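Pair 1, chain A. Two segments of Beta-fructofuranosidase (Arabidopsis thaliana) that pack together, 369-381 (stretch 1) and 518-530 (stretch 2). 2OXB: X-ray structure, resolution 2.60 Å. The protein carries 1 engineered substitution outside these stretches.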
# COMPACT_ATOMS: atom_id res chain seq x y z
N VAL A 369 -4.41 -16.74 6.23
CA VAL A 369 -5.40 -16.95 7.27
C VAL A 369 -6.69 -16.26 6.89
O VAL A 369 -6.67 -15.32 6.10
CB VAL A 369 -4.95 -16.38 8.63
CG1 VAL A 369 -5.84 -16.94 9.74
CG2 VAL A 369 -3.48 -16.71 8.88
N GLU A 370 -7.80 -16.71 7.44
CA GLU A 370 -9.08 -16.10 7.12
C GLU A 370 -10.14 -16.60 8.11
O GLU A 370 -10.41 -17.79 8.21
CB GLU A 370 -9.45 -16.44 5.66
CG GLU A 370 -10.57 -15.60 5.08
CD GLU A 370 -10.71 -15.77 3.58
OE1 GLU A 370 -9.68 -15.69 2.87
OE2 GLU A 370 -11.86 -15.96 3.10
N VAL A 371 -10.73 -15.67 8.86
CA VAL A 371 -11.74 -16.00 9.87
C VAL A 371 -13.03 -15.21 9.67
O VAL A 371 -13.04 -14.16 9.03
CB VAL A 371 -11.23 -15.68 11.31
CG1 VAL A 371 -12.04 -16.43 12.35
CG2 VAL A 371 -9.75 -16.00 11.44
N LEU A 372 -14.11 -15.73 10.23
CA LEU A 372 -15.40 -15.07 10.15
C LEU A 372 -15.98 -15.15 11.56
O LEU A 372 -16.59 -16.15 11.93
CB LEU A 372 -16.30 -15.78 9.13
CG LEU A 372 -16.72 -15.00 7.87
CD1 LEU A 372 -15.50 -14.64 7.03
CD2 LEU A 372 -17.70 -15.84 7.05
N PHE A 373 -15.76 -14.11 12.34
CA PHE A 373 -16.24 -14.07 13.72
C PHE A 373 -17.71 -13.69 13.80
O PHE A 373 -18.20 -12.85 13.03
CB PHE A 373 -15.42 -13.08 14.54
CG PHE A 373 -13.98 -13.46 14.72
CD1 PHE A 373 -13.62 -14.50 15.57
CD2 PHE A 373 -12.97 -12.74 14.08
CE1 PHE A 373 -12.27 -14.81 15.77
CE2 PHE A 373 -11.63 -13.03 14.28
CZ PHE A 373 -11.28 -14.07 15.13
N LYS A 374 -18.42 -14.31 14.75
CA LYS A 374 -19.84 -14.06 14.97
C LYS A 374 -20.01 -13.56 16.39
O LYS A 374 -19.56 -14.19 17.34
CB LYS A 374 -20.64 -15.35 14.77
CG LYS A 374 -22.04 -15.35 15.37
CD LYS A 374 -22.72 -16.73 15.18
CE LYS A 374 -23.98 -16.88 16.04
NZ LYS A 374 -23.69 -16.85 17.52
N VAL A 375 -20.65 -12.40 16.53
CA VAL A 375 -20.87 -11.81 17.83
C VAL A 375 -22.35 -11.81 18.20
O VAL A 375 -23.17 -11.20 17.52
CB VAL A 375 -20.35 -10.34 17.87
CG1 VAL A 375 -20.74 -9.68 19.18
CG2 VAL A 375 -18.86 -10.32 17.69
N ARG A 376 -22.69 -12.51 19.29
CA ARG A 376 -24.08 -12.53 19.72
C ARG A 376 -24.29 -11.45 20.77
O ARG A 376 -23.37 -11.09 21.51
CB ARG A 376 -24.45 -13.91 20.28
CG ARG A 376 -23.65 -14.39 21.48
CD ARG A 376 -24.37 -15.56 22.12
NE ARG A 376 -23.63 -16.13 23.23
CZ ARG A 376 -22.40 -16.61 23.13
NH1 ARG A 376 -21.78 -16.60 21.96
NH2 ARG A 376 -21.78 -17.11 24.20
N ASP A 377 -25.50 -10.92 20.82
CA ASP A 377 -25.82 -9.86 21.76
C ASP A 377 -24.76 -8.77 21.67
O ASP A 377 -23.77 -8.78 22.40
CB ASP A 377 -25.89 -10.41 23.18
CG ASP A 377 -26.87 -9.64 24.06
OD1 ASP A 377 -26.80 -9.80 25.30
OD2 ASP A 377 -27.72 -8.89 23.53
N LEU A 378 -24.98 -7.83 20.76
CA LEU A 378 -24.07 -6.72 20.55
C LEU A 378 -24.21 -5.73 21.70
O LEU A 378 -23.34 -4.89 21.92
CB LEU A 378 -24.39 -6.02 19.23
CG LEU A 378 -23.42 -6.18 18.06
CD1 LEU A 378 -24.08 -5.79 16.78
CD2 LEU A 378 -22.19 -5.34 18.32
N GLU A 379 -25.33 -5.83 22.42
CA GLU A 379 -25.61 -4.95 23.54
C GLU A 379 -24.52 -5.06 24.60
O GLU A 379 -24.22 -4.09 25.30
CB GLU A 379 -26.97 -5.28 24.17
CG GLU A 379 -28.17 -4.74 23.38
CD GLU A 379 -28.48 -5.53 22.11
OE1 GLU A 379 -28.91 -6.70 22.23
OE2 GLU A 379 -28.32 -4.97 20.99
N LYS A 380 -23.93 -6.24 24.73
CA LYS A 380 -22.89 -6.40 25.71
C LYS A 380 -21.70 -5.54 25.39
O LYS A 380 -20.80 -5.40 26.21
CB LYS A 380 -22.48 -7.87 25.80
CG LYS A 380 -23.21 -8.60 26.90
CD LYS A 380 -24.69 -8.51 26.64
CE LYS A 380 -25.52 -8.97 27.81
NZ LYS A 380 -26.94 -8.63 27.50
N ALA A 381 -21.69 -4.93 24.20
CA ALA A 381 -20.57 -4.07 23.81
C ALA A 381 -20.49 -2.81 24.68
O ALA A 381 -21.51 -2.26 25.10
CB ALA A 381 -20.66 -3.69 22.35
N TYR A 518 -14.13 -10.28 27.72
CA TYR A 518 -15.16 -10.76 28.63
C TYR A 518 -16.08 -11.73 27.88
O TYR A 518 -15.81 -12.94 27.82
CB TYR A 518 -15.97 -9.59 29.19
CG TYR A 518 -15.39 -8.95 30.44
CD1 TYR A 518 -15.26 -9.70 31.62
CD2 TYR A 518 -15.00 -7.60 30.46
CE1 TYR A 518 -14.77 -9.11 32.80
CE2 TYR A 518 -14.51 -6.99 31.63
CZ TYR A 518 -14.40 -7.76 32.80
OH TYR A 518 -13.96 -7.19 33.98
N GLN A 519 -17.15 -11.20 27.29
CA GLN A 519 -18.10 -12.02 26.54
C GLN A 519 -17.36 -12.92 25.56
O GLN A 519 -16.36 -12.51 24.97
CB GLN A 519 -19.08 -11.14 25.76
CG GLN A 519 -19.98 -10.24 26.60
CD GLN A 519 -20.78 -10.99 27.65
OE1 GLN A 519 -20.41 -11.00 28.82
NE2 GLN A 519 -21.88 -11.62 27.24
N SER A 520 -17.87 -14.13 25.41
CA SER A 520 -17.31 -15.13 24.50
C SER A 520 -17.91 -14.99 23.09
O SER A 520 -19.12 -14.86 22.93
CB SER A 520 -17.62 -16.54 25.04
OG SER A 520 -17.06 -16.75 26.33
N VAL A 521 -17.05 -15.02 22.07
CA VAL A 521 -17.53 -14.91 20.69
C VAL A 521 -17.41 -16.26 20.00
O VAL A 521 -16.72 -17.15 20.50
CB VAL A 521 -16.73 -13.87 19.89
CG1 VAL A 521 -17.08 -12.47 20.37
CG2 VAL A 521 -15.24 -14.12 20.06
N ASP A 522 -18.06 -16.42 18.85
CA ASP A 522 -18.02 -17.69 18.10
C ASP A 522 -17.28 -17.63 16.76
O ASP A 522 -17.25 -16.59 16.08
CB ASP A 522 -19.45 -18.22 17.87
CG ASP A 522 -20.02 -18.93 19.08
OD1 ASP A 522 -19.35 -19.84 19.62
OD2 ASP A 522 -21.15 -18.60 19.49
N VAL A 523 -16.67 -18.75 16.39
CA VAL A 523 -15.94 -18.85 15.13
C VAL A 523 -16.88 -19.55 14.15
O VAL A 523 -17.06 -20.75 14.20
CB VAL A 523 -14.64 -19.70 15.29
CG1 VAL A 523 -13.80 -19.63 14.02
CG2 VAL A 523 -13.83 -19.16 16.47
N LEU A 524 -17.51 -18.76 13.29
CA LEU A 524 -18.45 -19.31 12.32
C LEU A 524 -17.71 -20.19 11.32
O LEU A 524 -18.27 -21.15 10.79
CB LEU A 524 -19.13 -18.17 11.58
CG LEU A 524 -20.33 -18.57 10.73
CD1 LEU A 524 -21.51 -18.88 11.61
CD2 LEU A 524 -20.65 -17.42 9.78
N ASN A 525 -16.45 -19.85 11.08
CA ASN A 525 -15.62 -20.56 10.14
C ASN A 525 -14.20 -19.98 10.18
O ASN A 525 -14.00 -18.86 10.66
CB ASN A 525 -16.20 -20.40 8.73
CG ASN A 525 -15.56 -21.31 7.73
OD1 ASN A 525 -15.84 -21.23 6.54
ND2 ASN A 525 -14.70 -22.20 8.21
N LEU A 526 -13.23 -20.75 9.70
CA LEU A 526 -11.83 -20.30 9.66
C LEU A 526 -11.00 -21.24 8.78
O LEU A 526 -10.95 -22.45 9.01
CB LEU A 526 -11.23 -20.24 11.09
CG LEU A 526 -9.71 -20.22 11.32
CD1 LEU A 526 -9.05 -19.14 10.48
CD2 LEU A 526 -9.42 -19.98 12.79
N ASN A 527 -10.38 -20.67 7.76
CA ASN A 527 -9.55 -21.44 6.85
C ASN A 527 -8.13 -20.90 6.77
O ASN A 527 -7.88 -19.73 6.48
CB ASN A 527 -10.17 -21.47 5.43
CG ASN A 527 -11.48 -22.26 5.37
OD1 ASN A 527 -11.95 -22.62 4.29
ND2 ASN A 527 -12.07 -22.53 6.53
N ALA A 528 -7.19 -21.79 7.07
CA ALA A 528 -5.78 -21.48 7.03
C ALA A 528 -5.19 -22.32 5.90
O ALA A 528 -5.33 -23.55 5.88
CB ALA A 528 -5.13 -21.86 8.36
N TRP A 529 -4.54 -21.66 4.95
CA TRP A 529 -3.94 -22.38 3.85
C TRP A 529 -2.44 -22.18 3.86
O TRP A 529 -1.97 -21.05 3.89
CB TRP A 529 -4.49 -21.89 2.52
CG TRP A 529 -5.96 -22.04 2.38
CD1 TRP A 529 -6.65 -23.20 2.25
CD2 TRP A 529 -6.93 -20.99 2.34
NE1 TRP A 529 -8.00 -22.95 2.14
CE2 TRP A 529 -8.19 -21.59 2.20
CE3 TRP A 529 -6.84 -19.60 2.43
CZ2 TRP A 529 -9.37 -20.84 2.13
CZ3 TRP A 529 -8.02 -18.85 2.36
CH2 TRP A 529 -9.26 -19.48 2.22
N SER A 530 -1.69 -23.28 3.85
CA SER A 530 -0.24 -23.18 3.81
C SER A 530 0.06 -22.53 2.46
O SER A 530 -0.71 -22.69 1.51
CB SER A 530 0.41 -24.57 3.89
OG SER A 530 0.43 -25.06 5.23

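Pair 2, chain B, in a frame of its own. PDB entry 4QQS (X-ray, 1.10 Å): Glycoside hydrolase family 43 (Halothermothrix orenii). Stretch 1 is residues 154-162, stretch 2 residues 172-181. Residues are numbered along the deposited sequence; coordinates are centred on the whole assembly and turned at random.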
# COMPACT_ATOMS: atom_id res chain seq x y z
N HIS B 154 -11.47 -18.14 4.70
CA HIS B 154 -10.38 -17.71 3.83
C HIS B 154 -9.98 -16.33 4.31
O HIS B 154 -10.78 -15.39 4.22
CB HIS B 154 -10.83 -17.62 2.37
CG HIS B 154 -10.84 -18.93 1.65
ND1 HIS B 154 -11.89 -19.81 1.73
CD2 HIS B 154 -9.94 -19.49 0.81
CE1 HIS B 154 -11.64 -20.87 0.97
NE2 HIS B 154 -10.47 -20.70 0.40
N ILE B 155 -8.77 -16.19 4.83
CA ILE B 155 -8.42 -15.01 5.61
C ILE B 155 -7.05 -14.47 5.22
O ILE B 155 -6.07 -15.21 5.17
CB ILE B 155 -8.51 -15.33 7.13
CG1 ILE B 155 -8.31 -14.08 7.98
CG2 ILE B 155 -7.57 -16.45 7.54
CD1 ILE B 155 -8.80 -14.26 9.42
N SER B 156 -7.01 -13.17 4.92
CA SER B 156 -5.76 -12.47 4.70
C SER B 156 -5.26 -11.90 6.02
O SER B 156 -5.97 -11.14 6.68
CB SER B 156 -5.90 -11.36 3.66
OG SER B 156 -6.04 -11.92 2.36
N GLN B 157 -4.05 -12.30 6.40
CA GLN B 157 -3.38 -11.86 7.62
C GLN B 157 -2.13 -11.06 7.28
O GLN B 157 -1.47 -11.36 6.29
CB GLN B 157 -2.92 -13.08 8.43
CG GLN B 157 -3.98 -14.10 8.78
CD GLN B 157 -3.33 -15.30 9.43
OE1 GLN B 157 -2.49 -15.96 8.81
NE2 GLN B 157 -3.65 -15.56 10.69
N ILE B 158 -1.80 -10.07 8.11
CA ILE B 158 -0.56 -9.33 7.95
C ILE B 158 0.49 -9.83 8.93
O ILE B 158 0.23 -9.87 10.13
CB ILE B 158 -0.80 -7.82 8.13
CG1 ILE B 158 -1.70 -7.29 7.01
CG2 ILE B 158 0.52 -7.05 8.15
CD1 ILE B 158 -2.31 -5.92 7.28
N TYR B 159 1.63 -10.22 8.38
CA TYR B 159 2.80 -10.64 9.12
C TYR B 159 3.89 -9.59 9.00
O TYR B 159 3.89 -8.77 8.09
CB TYR B 159 3.32 -11.99 8.57
CG TYR B 159 2.45 -13.16 8.95
CD1 TYR B 159 1.30 -13.45 8.23
CD2 TYR B 159 2.75 -13.95 10.05
CE1 TYR B 159 0.47 -14.49 8.57
CE2 TYR B 159 1.93 -15.01 10.40
CZ TYR B 159 0.79 -15.27 9.66
OH TYR B 159 -0.02 -16.32 10.03
N VAL B 160 4.84 -9.66 9.92
CA VAL B 160 6.03 -8.82 9.89
C VAL B 160 7.26 -9.65 10.20
O VAL B 160 7.23 -10.56 11.03
CB VAL B 160 5.92 -7.62 10.87
CG1 VAL B 160 5.66 -8.07 12.30
CG2 VAL B 160 7.15 -6.72 10.80
N GLN B 161 8.35 -9.33 9.51
CA GLN B 161 9.67 -9.79 9.88
C GLN B 161 10.68 -8.68 9.72
O GLN B 161 10.61 -7.86 8.81
CB GLN B 161 10.11 -10.99 9.03
CG GLN B 161 9.35 -12.26 9.38
CD GLN B 161 9.66 -13.42 8.48
OE1 GLN B 161 8.95 -13.65 7.48
NE2 GLN B 161 10.70 -14.17 8.81
N GLU B 162 11.66 -8.66 10.61
CA GLU B 162 12.86 -7.86 10.40
C GLU B 162 13.60 -8.43 9.20
O GLU B 162 13.59 -9.64 8.98
CB GLU B 162 13.71 -7.95 11.66
CG GLU B 162 14.92 -7.07 11.68
CD GLU B 162 15.67 -7.17 13.00
OE1 GLU B 162 15.07 -7.61 14.02
OE2 GLU B 162 16.86 -6.81 13.02
N GLY B 172 14.39 -14.78 11.16
CA GLY B 172 13.61 -15.50 12.14
C GLY B 172 12.29 -16.01 11.61
O GLY B 172 12.13 -16.24 10.42
N ASP B 173 11.35 -16.20 12.53
CA ASP B 173 10.03 -16.70 12.19
C ASP B 173 9.11 -15.54 11.84
O ASP B 173 9.25 -14.44 12.37
CB ASP B 173 9.42 -17.44 13.39
CG ASP B 173 10.19 -18.69 13.77
OD1 ASP B 173 10.79 -19.34 12.89
OD2 ASP B 173 10.16 -19.04 14.97
N PRO B 174 8.13 -15.78 10.97
CA PRO B 174 7.12 -14.74 10.73
C PRO B 174 6.36 -14.43 12.01
O PRO B 174 6.02 -15.33 12.76
CB PRO B 174 6.20 -15.38 9.69
CG PRO B 174 7.05 -16.42 9.02
CD PRO B 174 7.91 -16.96 10.12
N VAL B 175 6.11 -13.14 12.25
CA VAL B 175 5.35 -12.72 13.40
C VAL B 175 3.99 -12.22 12.90
O VAL B 175 3.93 -11.31 12.09
CB VAL B 175 6.07 -11.59 14.17
CG1 VAL B 175 5.26 -11.17 15.38
CG2 VAL B 175 7.45 -12.04 14.59
N LEU B 176 2.89 -12.83 13.35
CA LEU B 176 1.57 -12.32 13.02
C LEU B 176 1.41 -10.94 13.62
O LEU B 176 1.62 -10.76 14.82
CB LEU B 176 0.49 -13.27 13.54
CG LEU B 176 -0.94 -12.82 13.29
CD1 LEU B 176 -1.26 -12.71 11.80
CD2 LEU B 176 -1.91 -13.78 13.98
N ALA B 177 1.06 -9.96 12.79
CA ALA B 177 0.82 -8.60 13.25
C ALA B 177 -0.66 -8.42 13.54
O ALA B 177 -1.04 -8.25 14.70
CB ALA B 177 1.32 -7.59 12.25
N ILE B 178 -1.50 -8.51 12.51
CA ILE B 178 -2.94 -8.35 12.66
C ILE B 178 -3.67 -9.26 11.69
O ILE B 178 -3.16 -9.63 10.64
CB ILE B 178 -3.42 -6.89 12.46
CG1 ILE B 178 -3.04 -6.35 11.09
CG2 ILE B 178 -2.90 -6.00 13.57
CD1 ILE B 178 -3.68 -5.00 10.76
N GLN B 179 -4.89 -9.61 12.07
CA GLN B 179 -5.81 -10.33 11.21
C GLN B 179 -7.21 -9.85 11.53
O GLN B 179 -7.45 -9.30 12.61
CB GLN B 179 -5.70 -11.84 11.40
CG GLN B 179 -6.16 -12.30 12.76
CD GLN B 179 -5.99 -13.78 12.97
OE1 GLN B 179 -5.97 -14.56 12.02
NE2 GLN B 179 -5.84 -14.18 14.22
N PRO B 180 -8.18 -10.06 10.63
CA PRO B 180 -9.54 -9.61 10.90
C PRO B 180 -10.03 -10.01 12.29
O PRO B 180 -9.96 -11.18 12.68
CB PRO B 180 -10.34 -10.26 9.77
CG PRO B 180 -9.37 -10.22 8.62
CD PRO B 180 -8.03 -10.55 9.24
N SER B 181 -10.52 -9.02 13.03
CA SER B 181 -10.83 -9.20 14.43
C SER B 181 -11.91 -8.25 14.94
O SER B 181 -12.65 -8.61 15.85
CB SER B 181 -9.56 -9.08 15.28
OG SER B 181 -9.02 -7.79 15.20

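Pair 1 and pair 2 share an antiparallel pairing of two strands with an irregularity in the second. The backbones of 14 central residues superpose with an RMSD of 0.9 Å. In pair 1, strand 369-374 runs against 521-523 and then, past a corner at A:Leu524, against 525-530. In pair 2, strand 154-162 runs against strand 175-178, and the register shifts by one at a beta bulge.

The backbone bonds match closely. A:Lys374 N donates to A:Asp522 O at 2.9 Å, and A:Asp522 N returns to A:Lys374 O at 3.1 Å. At the matched positions, B:Val160 N donates to B:Val175 O at 2.9 Å, and B:Val175 N to B:Val160 O at 3.1 Å. At the irregularity, the carbonyl of A:Leu372 accepts from A:Leu524 N, with O to N at 3.1 Å. Its match, B:Ile158 O, accepts from B:Ala177 N at 2.8 Å and also from B:Ile178 N at 3.2 Å. The extra residue is thus accommodated in both pairs without leaving this carbonyl unpaired.

A:Leu372 matches B:Ile158, and their side-chain centres lie 0.6 Å apart. A:Leu372 CD2 meets A:Leu524 CD2 at 4.3 Å. In pair 2 the partner is the smaller B:Ala177, and B:Ile158 CG2 lies 4.2 Å from B:Ala177 CB. B:Ile158 also reaches B:Ile178, CD1 to CD1 at 3.9 Å. The residue matching B:Ile178 is the polar A:Asn525.

A:Lys374 and B:Val160 occupy the same place with different chemistry. A:Lys374 NZ forms a long salt bridge to A:Asp522 OD2 at 3.7 Å. A:Arg376 NH1 approaches the same A:Asp522 OD2 at 3.2 Å in a second salt bridge, so one carboxylate oxygen serves two cations. Pair 2 has an apolar couple here: B:Val160 CG1 packs on B:Val175 CB at 4.0 Å.

The buried A:Val371 matches the buried B:Gln157. A:Val371 makes apolar contacts, with its CG1 4.0 Å from A:Val523 CG1 and its CG2 3.4 Å from A:Leu526 CD1. B:Gln157 NE2 instead donates to B:Gln179 OE1 at 2.9 Å. B:Gln179 matches A:Leu526, so an apolar pair is replaced by an amide pair. B:Gln157 still keeps an apolar contact, its CB lying 3.8 Å from B:Leu176 CD1.

A:Phe373 matches B:Tyr159. The ring of A:Phe373 has A:Asp522 O at its edge. The ring of B:Tyr159 carries B:Leu176 CD1 over one face, 4.1 Å from the ring centroid, a CH-pi contact. B:Tyr159 CD2 also touches B:Pro174 CB at 3.8 Å. Its hydroxyl donates to B:Gln157 OE1, with OH to OE1 at 2.8 Å, a link that phenylalanine lacks the hydroxyl to make.

A:Val369 and B:Ile155 are both buried and apolar. A:Val369 CG1 lies 4.0 Å from A:Leu526 CD1. B:Ile155 CG1 packs on B:Pro180 CD at 3.8 Å.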